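PDB 2BKL: prolyl endopeptidase from Myxococcus xanthus, which probably hydrolyses oligopeptides on the carboxyl side of proline and, less readily, alanine residues, as a serine peptidase of the prolyl oligopeptidase family. Local coordinates for residues Gly551-Val557 / Pro606-Ala612. Residues are numbered along the deposited sequence; the frame is centred on the assembly and turned at random.
Sequences GAVVCAV and PALLMMA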
loop_
_atom_site.group_PDB
_atom_site.type_symbol
_atom_site.label_atom_id
_atom_site.label_comp_id
_atom_site.label_asym_id
_atom_site.label_seq_id
_atom_site.Cartn_x
_atom_site.Cartn_y
_atom_site.Cartn_z
ATOM N N GLY A 551 -22.578 -10.874 -7.119
ATOM C CA GLY A 551 -23.664 -9.961 -7.397
ATOM C C GLY A 551 -23.204 -8.565 -7.805
ATOM O O GLY A 551 -23.874 -7.877 -8.605
ATOM N N ALA A 552 -22.069 -8.139 -7.266
ATOM C CA ALA A 552 -21.540 -6.810 -7.564
ATOM C C ALA A 552 -20.030 -6.788 -7.397
ATOM O O ALA A 552 -19.450 -7.599 -6.647
ATOM C CB ALA A 552 -22.199 -5.783 -6.695
ATOM N N VAL A 553 -19.406 -5.843 -8.089
ATOM C CA VAL A 553 -17.952 -5.680 -8.085
ATOM C C VAL A 553 -17.660 -4.204 -7.948
ATOM O O VAL A 553 -18.216 -3.375 -8.702
ATOM C CB VAL A 553 -17.353 -6.176 -9.392
ATOM C CG1 VAL A 553 -15.857 -5.890 -9.507
ATOM C CG2 VAL A 553 -17.624 -7.654 -9.622
ATOM N N VAL A 554 -16.785 -3.868 -7.023
ATOM C CA VAL A 554 -16.226 -2.529 -6.880
ATOM C C VAL A 554 -14.733 -2.642 -7.187
ATOM O O VAL A 554 -14.011 -3.366 -6.502
ATOM C CB VAL A 554 -16.456 -1.926 -5.482
ATOM C CG1 VAL A 554 -15.925 -0.486 -5.448
ATOM C CG2 VAL A 554 -17.938 -1.958 -5.113
ATOM N N CYS A 555 -14.281 -1.908 -8.212
ATOM C CA CYS A 555 -12.937 -2.106 -8.788
ATOM C C CYS A 555 -12.281 -0.745 -8.765
ATOM O O CYS A 555 -12.706 0.156 -9.486
ATOM C CB CYS A 555 -13.083 -2.667 -10.207
ATOM S SG CYS A 555 -11.557 -2.908 -11.099
ATOM N N ALA A 556 -11.267 -0.557 -7.934
ATOM C CA ALA A 556 -10.607 0.735 -7.740
ATOM C C ALA A 556 -9.237 0.782 -8.377
ATOM O O ALA A 556 -8.462 -0.188 -8.335
ATOM C CB ALA A 556 -10.482 1.069 -6.249
ATOM N N VAL A 557 -8.951 1.947 -8.958
ATOM C CA VAL A 557 -7.658 2.297 -9.573
ATOM C C VAL A 557 -6.922 1.075 -10.117
ATOM O O VAL A 557 -5.804 0.771 -9.691
ATOM C CB VAL A 557 -6.797 3.144 -8.631
ATOM C CG1 VAL A 557 -7.376 4.566 -8.538
ATOM C CG2 VAL A 557 -6.637 2.532 -7.290
ATOM N N PRO A 606 -21.909 -9.312 -13.044
ATOM C CA PRO A 606 -22.247 -8.562 -11.839
ATOM C C PRO A 606 -22.326 -7.078 -12.135
ATOM O O PRO A 606 -21.642 -6.582 -13.035
ATOM C CB PRO A 606 -21.054 -8.829 -10.904
ATOM C CG PRO A 606 -20.326 -9.951 -11.461
ATOM C CD PRO A 606 -20.656 -10.062 -12.894
ATOM N N ALA A 607 -23.103 -6.348 -11.358
ATOM C CA ALA A 607 -23.066 -4.880 -11.390
ATOM C C ALA A 607 -21.642 -4.409 -11.086
ATOM O O ALA A 607 -20.983 -5.007 -10.240
ATOM C CB ALA A 607 -24.058 -4.304 -10.387
ATOM N N LEU A 608 -21.187 -3.339 -11.734
ATOM C CA LEU A 608 -19.819 -2.891 -11.638
ATOM C C LEU A 608 -19.741 -1.421 -11.311
ATOM O O LEU A 608 -20.362 -0.604 -12.002
ATOM C CB LEU A 608 -19.097 -3.179 -12.947
ATOM C CG LEU A 608 -17.681 -2.683 -13.117
ATOM C CD1 LEU A 608 -16.766 -3.354 -12.083
ATOM C CD2 LEU A 608 -17.164 -2.970 -14.533
ATOM N N LEU A 609 -18.999 -1.067 -10.259
ATOM C CA LEU A 609 -18.638 0.312 -9.957
ATOM C C LEU A 609 -17.110 0.438 -10.029
ATOM O O LEU A 609 -16.394 -0.175 -9.250
ATOM C CB LEU A 609 -19.129 0.725 -8.571
ATOM C CG LEU A 609 -18.737 2.109 -8.045
ATOM C CD1 LEU A 609 -19.177 3.209 -9.007
ATOM C CD2 LEU A 609 -19.279 2.359 -6.638
ATOM N N MET A 610 -16.630 1.220 -10.995
ATOM C CA MET A 610 -15.207 1.468 -11.213
ATOM C C MET A 610 -14.886 2.748 -10.469
ATOM O O MET A 610 -15.434 3.819 -10.799
ATOM C CB MET A 610 -14.990 1.805 -12.682
ATOM C CG MET A 610 -14.682 0.773 -13.740
ATOM S SD MET A 610 -14.442 -0.850 -13.260
ATOM C CE MET A 610 -12.842 -1.098 -14.064
ATOM N N MET A 611 -13.964 2.702 -9.538
ATOM C CA MET A 611 -13.567 3.874 -8.769
ATOM C C MET A 611 -12.198 4.337 -9.221
ATOM O O MET A 611 -11.146 3.848 -8.779
ATOM C CB MET A 611 -13.589 3.619 -7.283
ATOM C CG MET A 611 -14.853 2.976 -6.868
ATOM S SD MET A 611 -15.495 3.109 -5.201
ATOM C CE MET A 611 -15.450 4.904 -4.836
ATOM N N ALA A 612 -12.214 5.322 -10.096
ATOM C CA ALA A 612 -10.999 5.837 -10.723
ATOM C C ALA A 612 -10.601 7.168 -10.107
ATOM O O ALA A 612 -11.339 7.781 -9.341
ATOM C CB ALA A 612 -11.223 5.987 -12.200
#
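The backbone peptide groups of Val553, Cys555 and Val557 exchange N-H...O bonds with those of Ala607, Leu609 and Met611 between the two strands, and side chains lie on both faces of the sheet. Val553, Cys555, Leu608 and Met610 line one face; Ala552, Val554, Ala556, Ala607, Leu609 and Met611 line the other. Val553 N gives a 2.8 Å bond to Ala607 O, and Leu609 N bonds back to Val553 O. At the start, Ala607 N reaches Gly551 O over a longer 3.2 Å, from 36° above the carbonyl plane. Both strands run the same way, 15° apart, as neighbours in the mixed central sheet of the alpha/beta-hydrolase domain. Strand 527-532, which leads into the probable nucleophile elbow at Ser533, flanks 552-556 on its other edge.

On the face of Val553 and Cys555, Leu608 places CG opposite its backbone N (chi1 175°), and CD1 leans across to Val553 CG1 at 3.7 Å. Pro606 CB packs on the other branch, Val553 CG2, at 3.8 Å. Met610 CE comes 3.7 Å from Cys555 SG in one of two modelled conformers, a contact to be treated as doubtful; helix 622-632 covers Leu608 and Met610. On the face of Ala552 and Val554, Met611 SD lies 3.6 Å from Val554 CG1, again in one of two conformers and likewise doubtful, while Phe670 of helix 657-674 covers Ala607 and Leu609. Beyond the strand end, Val557 N is held by Met611 O at 2.9 Å, and the Val557 side chain touches Asp616 and His651, probable triad partners of Ser533.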